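Local structure of vanadium-dependent haloperoxidase (Zobellia galactanivorans, 4CIT) at residues F212-A217 against G440-N445; N85-Q90 against L447-D452; D385-D390 against K405-A410; T95-P100 against K153-Q158; T49-H54 against R122-E127. The protein is a vanadium-dependent iodoperoxidase, an enzyme that uses bound vanadate and hydrogen peroxide to oxidise iodide. All coordinates share one frame; numbering follows the deposited sequence. Where two conformers were deposited one is given.

Contact 1: F212-A217 against G440-N445; sequences FVLDSA and GTFVVN
Phe442 and Val213 bury the most surface here, with Val443 next. Phe442 sits on the helix and sends its ring toward the loop 212-217. Its CG is anti to the backbone N (chi1 169°), which carries CG toward the loop side. The carbonyl O of Val213 meets the ring at its edge, in the ring plane, 3.7 Å from Phe442 CE2. A carbonyl at a ring edge faces the slightly positive C-H rim, so the approach is probably weakly favourable. The same oxygen takes a hydrogen bond from Lys446 NZ, one residue past the segment, which gives the buried carbonyl a proper donor.

The side chains of Val213 and Phe442 run past each other in opposite directions. Val213 CG1 is the branch that touches, 3.9 Å from Phe442 CE2. Val443 adds a looser contact, with its CG2 4.3 Å from Val213 CB. Leu214 comes in obliquely to the ring, with its CA 4.1 Å from Phe442 CE2. Asp215 lies at the outer end, where OD2 is 4.2 Å from Phe442 CZ.

The contact is therefore mostly apolar packing of a loop on a helix, and that helix, 426-446, falls within the PAP2 family region. The loop backbone is also held by Asp323 of helix 307-335, which accepts hydrogen bonds from the backbone N of Phe212, Val213 and Leu214. Phe220 also meets the Phe442 ring. The loop 212-217 thus lies between helix 307-335, which carries Val319 against Val213, and helix 426-446, whose Thr441 and Val444 pack on helix 367-383.

Contact 2: N85-Q90 against L447-D452; sequences NSLAGQ and LHMLSD
The amide of Asn85 stands over the imidazole of His448, almost perpendicular to it. The two planes are 87° apart, and ND2 sits 3.5 Å above the plane of the His448 ring, displaced toward its rim. Asn85 CG lies beside its own backbone N (chi1 -64°), and the amide reaches the irregular segment 447-452. ND2 also donates to a water that is hydrogen-bonded to Ser451 OG.

The backbone adds a direct link. Asn85 N donates to Met449 O at 2.7 Å, with an angle of 168° at the hydrogen. An alanine in place of Asn85 would probably keep this bond but lose the amide over the imidazole, leaving His448 freer to turn and the water without the ND2 donor.

Here the segment that follows helix 426-446 meets the loop between helices 59-80 and 108-123. The side chain of Asn85 is about 5 Å from the sodium ion bound at Ala78, Asn81 and Tyr84. Ser86 OG accepts from Ala88 N, an ST turn that shapes this loop. Glu75 of helix 59-80 bonds to Ser86 OG and Leu87 N. Leu87 CD2 supplies the apolar part, 3.7 Å from Met449 CG and 4.1 Å from Leu447 CD2.

Contact 3: D385-D390 against K405-A410; sequences DNFSFD and KSFKQA
Phe407 packs against two phenylalanines, Phe387 and Phe389, which both come from the same side of its ring. Its ring is nearly parallel to that of Phe387, at 12°, but slid so far that the two barely overlap. Phe407 CZ is 3.5 Å from Phe387 CD1. Phe389 meets another part of the ring obliquely, with its CE1 3.6 Å from Phe407 CD1. Phe389 CZ goes on to touch Ala410 CB at 4.0 Å.

The three rings form an aromatic cluster. It lies beside the antiparallel pairing of strands 389-391 and 402-404, within the PAP2 family region; helix 407-420 begins soon after. Ser406 is the N-cap of that helix, and its OG accepts from Gln409 N at 2.9 Å. Gln409 OE1 in turn accepts from Lys405 N.

The backbones also run close together, though without a direct hydrogen bond. Ser406 CA makes a CA-H...O contact with Phe387 O at 3.2 Å. One water accepts from both Phe387 N and Phe407 N, and another donates to Asp385 OD1 and accepts from Lys408 N.

Further out, Lys302 of helix 288-302 makes a cation-pi contact with Phe387. Leu379 and Phe383 of helix 367-383 pack on Phe407.

Contact 4: T95-P100 against K153-Q158; sequences TAIPEP and KAYGLQ
Ile97 meets the helix first, placing CD1 3.6 Å from Tyr155 OH. Its side chain crosses that of Tyr155 at about a right angle. It also packs on Val159 and Ile163 of the same helix.

Pro98 follows. Its carbonyl O accepts the Tyr155 hydroxyl proton at 2.7 Å, in the carbonyl plane and level with the tyrosine ring. Its ring lies alongside the Gln158 side chain, running in the opposite direction, with Pro98 CB 3.5 Å from Gln158 NE2.

This is an extended, proline-rich loop between helices 59-80 and 108-123, laid across the side of helix 146-167. Tyr155 is the main helix residue in the contact. Its CG is anti to the backbone N (chi1 -179°), which carries CG out toward the loop.

At Glu99 the backbone carries the contact. Glu99 O and Gln158 OE1 both accept from one water, at 2.9 and 2.7 Å respectively.

Pro100 then covers one face of the Tyr155 ring. Its CB lies over the ring centre, 3.9 Å from the centroid, a CH-pi contact only 9° off the normal. Pro100 CD is 3.4 Å from Tyr155 OH. Ala111 of helix 108-123 and Ile76 of helix 59-80 also touch Tyr155.

Contact 5: T49-H54 against R122-E127; sequences TEIMIH and RLIFSE
Ile124 CG1 lies between its backbone N and carbonyl carbon (chi1 51°), and Ile51 CG2 is anti to its own backbone N. These torsions bring the two branches together. Ile51 CG2 sits 3.6 Å from Ile124 CG1 and 3.7 Å from Ile124 CB. The two side chains cross at about a right angle.

Ser126 makes the second half of the contact. Its CB lies 4.1 Å from Ile51 CG2. Its OG meets the edge of the His54 imidazole, in the ring plane, 3.5 Å from His54 CD2. The firmer polar partner of Ser126 OG is Asp55, through OD1. Asp55 OD2 also accepts from Phe125 N. This carboxylate, one residue past the segment 49-54, thus grips the turn at two points.

An alanine in place of Ile124 would keep CB near Ile51 CG2 but lose CG1, CG2 and CD1, and a gap would probably open where those three atoms lay. Val48 and Phe57 also touch Ile124.

Ser126 is the centre of an inverse gamma turn, a tight bend in the link between helices 108-123 and 128-144. The contact is helix-to-turn packing in a largely helical fold: the last turns of helix 38-55 rest against the connection between two successive helices.

From the N terminus, helix 38-55 opens contact 5, which closes at the turn after helix 108-123. Before it closes, the loop after helix 59-80 opens contact 2 at 85-90 and contact 4 at 95-100. Contact 4 closes on helix 146-167, so it crosses contact 5. Contact 2 closes only at 447-452, near the C terminus. It therefore crosses contact 5 and encloses contacts 4, 1 and 3. Contact 1 spans from 212-217 to helix 426-446 and encloses contact 3, a short local closure. Contact 2 touches contact 1 through Leu447 and Val213, and contact 4 through Ala88 and Thr95. It ties the N-terminal helices to the C-terminal end.

Contact 1: F212-A217 against G440-N445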
# COMPACT_ATOMS: atom_id res chain seq x y z
N PHE A 212 11.94 -5.14 -1.56
CA PHE A 212 12.21 -5.78 -0.25
C PHE A 212 12.47 -7.26 -0.29
O PHE A 212 13.38 -7.75 0.39
CB PHE A 212 11.02 -5.51 0.69
CG PHE A 212 10.92 -4.10 1.17
CD1 PHE A 212 11.79 -3.60 2.14
CD2 PHE A 212 9.99 -3.22 0.64
CE1 PHE A 212 11.64 -2.30 2.61
CE2 PHE A 212 9.90 -1.87 1.06
CZ PHE A 212 10.70 -1.45 2.13
N VAL A 213 11.65 -8.00 -1.04
CA VAL A 213 11.65 -9.49 -1.03
C VAL A 213 11.90 -10.10 -2.43
O VAL A 213 12.49 -11.20 -2.61
CB VAL A 213 10.25 -10.01 -0.53
CG1 VAL A 213 10.29 -11.47 -0.24
CG2 VAL A 213 9.74 -9.25 0.70
N LEU A 214 11.45 -9.40 -3.47
CA LEU A 214 11.59 -9.91 -4.83
C LEU A 214 13.04 -10.08 -5.16
O LEU A 214 13.89 -9.32 -4.68
CB LEU A 214 11.03 -8.99 -5.88
CG LEU A 214 9.57 -8.58 -5.70
CD1 LEU A 214 9.16 -7.60 -6.80
CD2 LEU A 214 8.72 -9.80 -5.64
N ASP A 215 13.31 -11.09 -5.98
CA ASP A 215 14.66 -11.24 -6.55
C ASP A 215 14.98 -10.19 -7.59
O ASP A 215 16.15 -9.77 -7.77
CB ASP A 215 14.80 -12.64 -7.13
CG ASP A 215 14.67 -13.73 -6.08
OD1 ASP A 215 15.27 -13.59 -4.98
OD2 ASP A 215 13.94 -14.72 -6.35
N SER A 216 13.93 -9.68 -8.26
CA SER A 216 14.07 -8.57 -9.21
C SER A 216 12.73 -7.99 -9.44
O SER A 216 11.75 -8.67 -9.22
CB SER A 216 14.67 -8.97 -10.55
OG SER A 216 13.73 -9.68 -11.32
N ALA A 217 12.71 -6.75 -9.92
CA ALA A 217 11.43 -6.08 -10.16
C ALA A 217 10.47 -6.85 -11.06
O ALA A 217 9.27 -6.76 -10.93
CB ALA A 217 11.65 -4.68 -10.68
N GLY A 440 2.08 -12.16 -3.56
CA GLY A 440 1.79 -12.17 -2.15
C GLY A 440 2.05 -13.57 -1.61
O GLY A 440 2.62 -13.68 -0.50
N THR A 441 1.76 -14.63 -2.41
CA THR A 441 2.10 -16.02 -2.07
C THR A 441 3.58 -16.23 -1.91
O THR A 441 4.05 -16.87 -0.93
CB THR A 441 1.46 -17.02 -3.08
OG1 THR A 441 0.01 -16.80 -3.02
CG2 THR A 441 1.78 -18.50 -2.74
N PHE A 442 4.35 -15.67 -2.82
CA PHE A 442 5.80 -15.76 -2.72
C PHE A 442 6.30 -15.08 -1.41
O PHE A 442 7.19 -15.62 -0.71
CB PHE A 442 6.40 -15.08 -3.95
CG PHE A 442 7.89 -14.86 -3.90
CD1 PHE A 442 8.81 -15.92 -4.15
CD2 PHE A 442 8.35 -13.63 -3.64
CE1 PHE A 442 10.19 -15.74 -4.02
CE2 PHE A 442 9.72 -13.40 -3.61
CZ PHE A 442 10.62 -14.44 -3.78
N VAL A 443 5.83 -13.86 -1.15
CA VAL A 443 6.23 -13.13 0.07
C VAL A 443 5.88 -13.95 1.30
O VAL A 443 6.72 -14.11 2.20
CB VAL A 443 5.63 -11.69 0.15
CG1 VAL A 443 5.86 -11.06 1.51
CG2 VAL A 443 6.10 -10.84 -0.96
N VAL A 444 4.68 -14.51 1.36
CA VAL A 444 4.33 -15.25 2.57
C VAL A 444 5.12 -16.57 2.72
O VAL A 444 5.40 -17.00 3.81
CB VAL A 444 2.82 -15.47 2.74
CG1 VAL A 444 2.14 -14.14 2.82
CG2 VAL A 444 2.24 -16.28 1.68
N ASN A 445 5.55 -17.12 1.61
CA ASN A 445 6.30 -18.39 1.61
C ASN A 445 7.74 -18.09 1.88
O ASN A 445 8.46 -19.04 2.31
CB ASN A 445 6.14 -19.14 0.27
CG ASN A 445 4.81 -19.85 0.16
OD1 ASN A 445 4.23 -20.23 1.15
ND2 ASN A 445 4.34 -20.04 -1.07

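Contact 2: N85-Q90 against L447-D452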
# COMPACT_ATOMS: atom_id res chain seq x y z
N ASN A 85 10.84 -13.71 14.50
CA ASN A 85 12.19 -13.69 13.96
C ASN A 85 12.54 -12.42 13.27
O ASN A 85 11.67 -11.80 12.64
CB ASN A 85 12.42 -14.79 12.94
CG ASN A 85 12.33 -16.18 13.52
OD1 ASN A 85 12.47 -16.43 14.74
ND2 ASN A 85 12.08 -17.09 12.66
N SER A 86 13.81 -12.03 13.30
CA SER A 86 14.25 -10.84 12.62
C SER A 86 14.15 -10.97 11.10
O SER A 86 14.32 -12.08 10.57
CB SER A 86 15.69 -10.58 13.01
OG SER A 86 16.25 -9.52 12.28
N LEU A 87 13.86 -9.86 10.43
CA LEU A 87 13.82 -9.77 8.97
C LEU A 87 15.22 -9.55 8.42
O LEU A 87 15.44 -9.50 7.19
CB LEU A 87 12.84 -8.66 8.52
CG LEU A 87 11.40 -9.11 8.67
CD1 LEU A 87 10.52 -7.91 8.45
CD2 LEU A 87 11.07 -10.27 7.72
N ALA A 88 16.19 -9.31 9.30
CA ALA A 88 17.55 -9.12 8.80
C ALA A 88 17.98 -10.45 8.13
O ALA A 88 17.66 -11.56 8.61
CB ALA A 88 18.55 -8.81 9.95
N GLY A 89 18.59 -10.37 6.98
CA GLY A 89 18.93 -11.49 6.25
C GLY A 89 17.80 -12.00 5.35
O GLY A 89 18.01 -12.93 4.54
N GLN A 90 16.61 -11.47 5.56
CA GLN A 90 15.41 -11.89 4.79
C GLN A 90 14.96 -10.81 3.77
O GLN A 90 14.48 -11.16 2.67
CB GLN A 90 14.27 -12.23 5.73
CG GLN A 90 14.57 -13.25 6.83
CD GLN A 90 13.30 -13.83 7.43
OE1 GLN A 90 12.94 -13.69 8.65
NE2 GLN A 90 12.62 -14.54 6.61
N LEU A 447 9.08 -15.11 3.70
CA LEU A 447 9.35 -14.48 5.00
C LEU A 447 8.97 -15.38 6.19
O LEU A 447 7.83 -15.81 6.34
CB LEU A 447 8.65 -13.11 5.19
CG LEU A 447 9.04 -12.08 4.11
CD1 LEU A 447 8.34 -10.74 4.42
CD2 LEU A 447 10.55 -11.91 4.00
N HIS A 448 9.94 -15.70 7.01
CA HIS A 448 9.67 -16.48 8.24
C HIS A 448 9.75 -15.55 9.38
O HIS A 448 10.85 -15.24 9.86
CB HIS A 448 10.65 -17.59 8.36
CG HIS A 448 10.38 -18.55 9.47
ND1 HIS A 448 11.37 -19.36 9.99
CD2 HIS A 448 9.25 -18.82 10.18
CE1 HIS A 448 10.88 -20.07 10.99
NE2 HIS A 448 9.60 -19.78 11.11
N MET A 449 8.62 -15.09 9.84
CA MET A 449 8.54 -14.15 10.93
C MET A 449 8.02 -14.78 12.21
O MET A 449 8.60 -14.62 13.25
CB MET A 449 7.74 -12.90 10.49
CG MET A 449 8.37 -12.18 9.28
SD MET A 449 7.28 -10.88 8.40
CE MET A 449 6.87 -9.80 9.69
N LEU A 450 6.85 -15.39 12.16
CA LEU A 450 6.23 -16.00 13.31
C LEU A 450 6.87 -17.34 13.60
O LEU A 450 6.92 -18.24 12.74
CB LEU A 450 4.75 -16.17 13.12
CG LEU A 450 4.03 -16.85 14.30
CD1 LEU A 450 4.01 -16.03 15.60
CD2 LEU A 450 2.65 -17.17 13.86
N SER A 451 7.35 -17.50 14.83
CA SER A 451 8.08 -18.66 15.21
C SER A 451 8.00 -18.90 16.77
O SER A 451 8.87 -18.48 17.50
CB SER A 451 9.50 -18.49 14.71
OG SER A 451 10.25 -19.63 14.99
N ASP A 452 6.91 -19.47 17.24
CA ASP A 452 6.55 -19.63 18.70
C ASP A 452 7.70 -20.18 19.55
O ASP A 452 8.41 -21.11 19.14
CB ASP A 452 5.33 -20.55 18.92
CG ASP A 452 4.80 -20.49 20.39
OD1 ASP A 452 5.28 -21.21 21.31
OD2 ASP A 452 3.92 -19.66 20.62
O HOH W 1 13.01 -19.90 13.52

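Contact 3: D385-D390 against K405-A410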
# COMPACT_ATOMS: atom_id res chain seq x y z
N ASP A 385 -8.99 -17.09 6.32
CA ASP A 385 -10.03 -16.98 5.28
C ASP A 385 -11.32 -16.83 5.92
O ASP A 385 -11.46 -17.08 7.10
CB ASP A 385 -10.00 -18.18 4.28
CG ASP A 385 -10.71 -17.87 2.90
OD1 ASP A 385 -11.01 -16.68 2.57
OD2 ASP A 385 -10.95 -18.87 2.17
N ASN A 386 -12.30 -16.36 5.15
CA ASN A 386 -13.62 -16.13 5.70
C ASN A 386 -13.63 -15.16 6.88
O ASN A 386 -14.39 -15.30 7.84
CB ASN A 386 -14.36 -17.47 5.99
CG ASN A 386 -14.73 -18.20 4.73
OD1 ASN A 386 -14.81 -17.61 3.64
ND2 ASN A 386 -14.93 -19.51 4.85
N PHE A 387 -12.74 -14.14 6.82
CA PHE A 387 -12.65 -13.15 7.85
C PHE A 387 -13.63 -12.02 7.49
O PHE A 387 -13.37 -11.20 6.57
CB PHE A 387 -11.21 -12.58 7.96
CG PHE A 387 -10.99 -11.72 9.13
CD1 PHE A 387 -11.31 -10.38 9.09
CD2 PHE A 387 -10.46 -12.23 10.30
CE1 PHE A 387 -11.15 -9.56 10.19
CE2 PHE A 387 -10.27 -11.42 11.41
CZ PHE A 387 -10.61 -10.08 11.36
N SER A 388 -14.76 -11.98 8.17
CA SER A 388 -15.76 -10.98 7.84
C SER A 388 -15.39 -9.65 8.55
O SER A 388 -14.87 -9.58 9.66
CB SER A 388 -17.18 -11.46 8.14
OG SER A 388 -17.32 -11.51 9.55
N PHE A 389 -15.67 -8.55 7.88
CA PHE A 389 -15.38 -7.25 8.42
C PHE A 389 -16.18 -6.15 7.78
O PHE A 389 -16.69 -6.29 6.63
CB PHE A 389 -13.83 -6.92 8.35
CG PHE A 389 -13.27 -6.76 6.98
CD1 PHE A 389 -12.89 -7.86 6.27
CD2 PHE A 389 -13.12 -5.48 6.39
CE1 PHE A 389 -12.41 -7.74 4.95
CE2 PHE A 389 -12.61 -5.35 5.13
CZ PHE A 389 -12.24 -6.48 4.41
N ASP A 390 -16.38 -5.10 8.58
CA ASP A 390 -16.95 -3.82 8.11
C ASP A 390 -15.84 -2.88 7.80
O ASP A 390 -15.02 -2.52 8.71
CB ASP A 390 -17.84 -3.25 9.19
CG ASP A 390 -19.09 -4.12 9.43
OD1 ASP A 390 -19.56 -4.83 8.52
OD2 ASP A 390 -19.57 -4.16 10.59
N LYS A 405 -17.19 -10.45 3.40
CA LYS A 405 -17.18 -11.74 4.07
C LYS A 405 -15.78 -12.29 4.22
O LYS A 405 -15.56 -13.32 4.96
CB LYS A 405 -18.01 -12.76 3.32
CG LYS A 405 -19.44 -12.28 3.08
CD LYS A 405 -20.38 -13.45 2.78
CE LYS A 405 -21.81 -12.94 2.54
NZ LYS A 405 -22.34 -12.30 3.78
N SER A 406 -14.84 -11.71 3.48
CA SER A 406 -13.43 -12.16 3.48
C SER A 406 -12.49 -11.09 2.87
O SER A 406 -12.99 -10.23 2.10
CB SER A 406 -13.31 -13.48 2.67
OG SER A 406 -13.47 -13.26 1.28
N PHE A 407 -11.19 -11.19 3.13
CA PHE A 407 -10.27 -10.32 2.40
C PHE A 407 -10.32 -10.55 0.90
O PHE A 407 -10.24 -9.57 0.12
CB PHE A 407 -8.85 -10.47 2.88
CG PHE A 407 -8.72 -10.31 4.37
CD1 PHE A 407 -9.04 -9.11 5.01
CD2 PHE A 407 -8.30 -11.39 5.14
CE1 PHE A 407 -8.88 -8.98 6.37
CE2 PHE A 407 -8.16 -11.26 6.51
CZ PHE A 407 -8.45 -10.04 7.11
N LYS A 408 -10.49 -11.82 0.50
CA LYS A 408 -10.59 -12.23 -0.94
C LYS A 408 -11.76 -11.54 -1.62
O LYS A 408 -11.62 -10.98 -2.72
CB LYS A 408 -10.71 -13.74 -1.08
CG LYS A 408 -10.57 -14.19 -2.53
CD LYS A 408 -10.92 -15.66 -2.71
CE LYS A 408 -11.24 -16.07 -4.16
NZ LYS A 408 -12.09 -15.13 -4.95
N GLN A 409 -12.87 -11.48 -0.94
CA GLN A 409 -14.07 -10.81 -1.46
C GLN A 409 -13.88 -9.33 -1.64
O GLN A 409 -14.23 -8.76 -2.67
CB GLN A 409 -15.31 -11.15 -0.67
CG GLN A 409 -16.60 -10.55 -1.27
CD GLN A 409 -17.76 -10.60 -0.30
OE1 GLN A 409 -17.72 -10.02 0.79
NE2 GLN A 409 -18.80 -11.38 -0.67
N ALA A 410 -13.28 -8.69 -0.65
CA ALA A 410 -12.89 -7.29 -0.79
C ALA A 410 -11.95 -7.06 -1.96
O ALA A 410 -12.14 -6.07 -2.67
CB ALA A 410 -12.29 -6.75 0.46
O HOH W 2 -9.77 -14.21 2.25
O HOH W 3 -17.18 -14.76 6.34
O HOH W 4 -10.62 -13.63 4.85

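Contact 4: T95-P100 against K153-Q158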
# COMPACT_ATOMS: atom_id res chain seq x y z
N THR A 95 20.62 -5.71 7.33
CA THR A 95 21.42 -6.32 8.40
C THR A 95 20.90 -6.09 9.79
O THR A 95 19.94 -5.34 10.03
CB THR A 95 22.89 -5.81 8.38
OG1 THR A 95 22.90 -4.40 8.65
CG2 THR A 95 23.59 -6.17 7.03
N ALA A 96 21.50 -6.79 10.74
CA ALA A 96 20.97 -6.74 12.13
C ALA A 96 20.96 -5.34 12.75
O ALA A 96 21.96 -4.56 12.70
CB ALA A 96 21.66 -7.77 13.00
N ILE A 97 19.85 -5.01 13.41
CA ILE A 97 19.78 -3.75 14.20
C ILE A 97 20.65 -3.84 15.45
O ILE A 97 20.94 -4.93 15.94
CB ILE A 97 18.37 -3.33 14.61
CG1 ILE A 97 17.63 -4.38 15.42
CG2 ILE A 97 17.49 -2.92 13.36
CD1 ILE A 97 16.49 -3.83 16.25
N PRO A 98 21.00 -2.68 15.99
CA PRO A 98 21.69 -2.68 17.25
C PRO A 98 20.82 -3.31 18.30
O PRO A 98 19.63 -3.06 18.30
CB PRO A 98 21.86 -1.17 17.57
CG PRO A 98 21.63 -0.46 16.31
CD PRO A 98 20.92 -1.34 15.37
N GLU A 99 21.42 -4.06 19.23
CA GLU A 99 20.72 -4.60 20.41
C GLU A 99 20.57 -3.52 21.49
O GLU A 99 21.37 -2.65 21.55
CB GLU A 99 21.55 -5.77 20.97
CG GLU A 99 21.53 -7.01 20.05
CD GLU A 99 20.22 -7.82 20.08
OE1 GLU A 99 19.22 -7.54 20.80
OE2 GLU A 99 20.17 -8.79 19.33
N PRO A 100 19.59 -3.64 22.39
CA PRO A 100 19.44 -2.67 23.42
C PRO A 100 20.52 -2.90 24.50
O PRO A 100 21.03 -4.03 24.68
CB PRO A 100 18.08 -2.96 23.97
CG PRO A 100 17.76 -4.38 23.66
CD PRO A 100 18.47 -4.62 22.36
N LYS A 153 13.43 6.05 24.20
CA LYS A 153 13.57 6.91 23.02
C LYS A 153 14.91 6.82 22.33
O LYS A 153 15.03 6.75 21.09
CB LYS A 153 13.30 8.38 23.41
CG LYS A 153 13.56 9.33 22.25
CD LYS A 153 13.18 10.79 22.54
CE LYS A 153 13.98 11.40 23.59
NZ LYS A 153 14.94 12.26 22.84
N ALA A 154 15.98 6.81 23.15
CA ALA A 154 17.32 6.71 22.63
C ALA A 154 17.52 5.44 21.81
O ALA A 154 18.17 5.48 20.76
CB ALA A 154 18.35 6.82 23.76
N TYR A 155 16.99 4.32 22.26
CA TYR A 155 17.14 3.05 21.55
C TYR A 155 16.32 3.12 20.26
O TYR A 155 16.81 2.68 19.21
CB TYR A 155 16.75 1.88 22.40
CG TYR A 155 16.91 0.54 21.72
CD1 TYR A 155 18.08 0.21 21.11
CD2 TYR A 155 15.87 -0.32 21.64
CE1 TYR A 155 18.20 -0.97 20.43
CE2 TYR A 155 15.98 -1.52 20.94
CZ TYR A 155 17.11 -1.79 20.32
OH TYR A 155 17.30 -2.95 19.62
N GLY A 156 15.08 3.56 20.36
CA GLY A 156 14.24 3.75 19.15
C GLY A 156 14.89 4.59 18.05
O GLY A 156 14.86 4.24 16.87
N LEU A 157 15.56 5.67 18.43
CA LEU A 157 16.25 6.51 17.52
C LEU A 157 17.53 5.88 16.97
O LEU A 157 17.86 6.08 15.78
CB LEU A 157 16.50 7.89 18.13
CG LEU A 157 15.26 8.77 18.48
CD1 LEU A 157 15.73 10.10 19.08
CD2 LEU A 157 14.36 9.03 17.30
N GLN A 158 18.23 5.08 17.76
CA GLN A 158 19.37 4.35 17.25
C GLN A 158 18.96 3.37 16.19
O GLN A 158 19.62 3.24 15.16
CB GLN A 158 20.13 3.65 18.40
CG GLN A 158 21.36 2.99 18.00
CD GLN A 158 21.95 2.16 19.15
OE1 GLN A 158 21.27 1.85 20.14
NE2 GLN A 158 23.18 1.77 18.99
O HOH W 5 21.67 0.20 22.22

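Contact 5: T49-H54 against R122-E127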
# COMPACT_ATOMS: atom_id res chain seq x y z
N THR A 49 -0.77 8.87 7.08
CA THR A 49 -1.79 8.79 6.06
C THR A 49 -2.35 10.17 5.70
O THR A 49 -2.46 10.58 4.48
CB THR A 49 -2.89 7.75 6.41
OG1 THR A 49 -2.31 6.43 6.44
CG2 THR A 49 -3.93 7.70 5.37
N GLU A 50 -2.71 10.88 6.73
CA GLU A 50 -3.26 12.24 6.56
C GLU A 50 -2.25 13.19 5.92
O GLU A 50 -2.58 13.92 4.97
CB GLU A 50 -3.69 12.81 7.90
CG GLU A 50 -4.84 12.08 8.51
CD GLU A 50 -4.90 12.26 10.05
OE1 GLU A 50 -4.13 13.05 10.62
OE2 GLU A 50 -5.71 11.56 10.71
N ILE A 51 -0.99 13.08 6.33
CA ILE A 51 0.04 13.92 5.79
C ILE A 51 0.30 13.63 4.30
O ILE A 51 0.54 14.54 3.50
CB ILE A 51 1.34 13.81 6.60
CG1 ILE A 51 1.03 14.20 8.07
CG2 ILE A 51 2.49 14.59 5.91
CD1 ILE A 51 2.26 14.02 8.99
N MET A 52 0.27 12.34 3.96
CA MET A 52 0.38 11.89 2.58
C MET A 52 -0.59 12.52 1.62
O MET A 52 -0.19 12.89 0.50
CB MET A 52 0.27 10.34 2.49
CG MET A 52 1.64 9.69 2.67
SD MET A 52 1.46 7.87 2.27
CE MET A 52 -0.03 7.42 3.01
N ILE A 53 -1.81 12.62 2.06
CA ILE A 53 -2.87 13.31 1.32
C ILE A 53 -2.48 14.76 1.14
O ILE A 53 -2.37 15.28 -0.00
CB ILE A 53 -4.19 13.31 2.04
CG1 ILE A 53 -4.69 11.87 2.25
CG2 ILE A 53 -5.22 14.09 1.20
CD1 ILE A 53 -5.92 11.85 3.13
N HIS A 54 -2.18 15.41 2.26
CA HIS A 54 -1.75 16.79 2.19
C HIS A 54 -0.55 17.07 1.24
O HIS A 54 -0.58 18.08 0.47
CB HIS A 54 -1.49 17.35 3.62
CG HIS A 54 -1.01 18.75 3.58
ND1 HIS A 54 -1.85 19.81 3.32
CD2 HIS A 54 0.24 19.27 3.65
CE1 HIS A 54 -1.15 20.93 3.31
NE2 HIS A 54 0.12 20.63 3.51
N ARG A 122 10.71 11.31 8.48
CA ARG A 122 11.67 11.45 7.42
C ARG A 122 11.11 11.25 6.01
O ARG A 122 11.64 11.85 5.07
CB ARG A 122 12.84 10.52 7.60
CG ARG A 122 13.63 10.74 8.83
CD ARG A 122 14.89 9.90 8.79
NE ARG A 122 15.41 9.70 10.12
CZ ARG A 122 16.54 9.03 10.35
NH1 ARG A 122 17.25 8.53 9.31
NH2 ARG A 122 16.96 8.86 11.60
N LEU A 123 10.07 10.45 5.89
CA LEU A 123 9.55 10.01 4.58
C LEU A 123 8.43 10.91 4.02
O LEU A 123 8.07 10.79 2.87
CB LEU A 123 9.03 8.59 4.73
CG LEU A 123 10.08 7.54 4.81
CD1 LEU A 123 9.51 6.23 5.43
CD2 LEU A 123 10.61 7.32 3.42
N ILE A 124 7.94 11.84 4.81
CA ILE A 124 7.00 12.84 4.31
C ILE A 124 7.61 14.24 4.23
O ILE A 124 8.67 14.45 4.68
CB ILE A 124 5.61 12.80 4.99
CG1 ILE A 124 5.59 12.81 6.50
CG2 ILE A 124 4.86 11.58 4.57
CD1 ILE A 124 6.21 14.00 7.11
N PHE A 125 6.89 15.19 3.61
CA PHE A 125 7.40 16.57 3.46
C PHE A 125 7.04 17.45 4.62
O PHE A 125 7.92 18.11 5.13
CB PHE A 125 6.96 17.22 2.12
CG PHE A 125 7.82 16.80 0.95
CD1 PHE A 125 9.14 17.29 0.83
CD2 PHE A 125 7.35 15.91 -0.03
CE1 PHE A 125 9.96 16.89 -0.26
CE2 PHE A 125 8.18 15.49 -1.09
CZ PHE A 125 9.47 15.99 -1.20
N SER A 126 5.82 17.40 5.09
CA SER A 126 5.32 18.26 6.19
C SER A 126 5.67 17.59 7.55
O SER A 126 4.81 17.09 8.25
CB SER A 126 3.83 18.48 6.04
OG SER A 126 3.51 19.09 4.78
N GLU A 127 6.95 17.61 7.89
CA GLU A 127 7.52 16.96 9.07
C GLU A 127 6.93 17.48 10.37
O GLU A 127 6.68 16.73 11.31
CB GLU A 127 9.06 17.16 9.08
CG GLU A 127 9.77 16.46 7.94
CD GLU A 127 11.24 16.15 8.21
OE1 GLU A 127 11.71 16.52 9.29
OE2 GLU A 127 11.92 15.50 7.36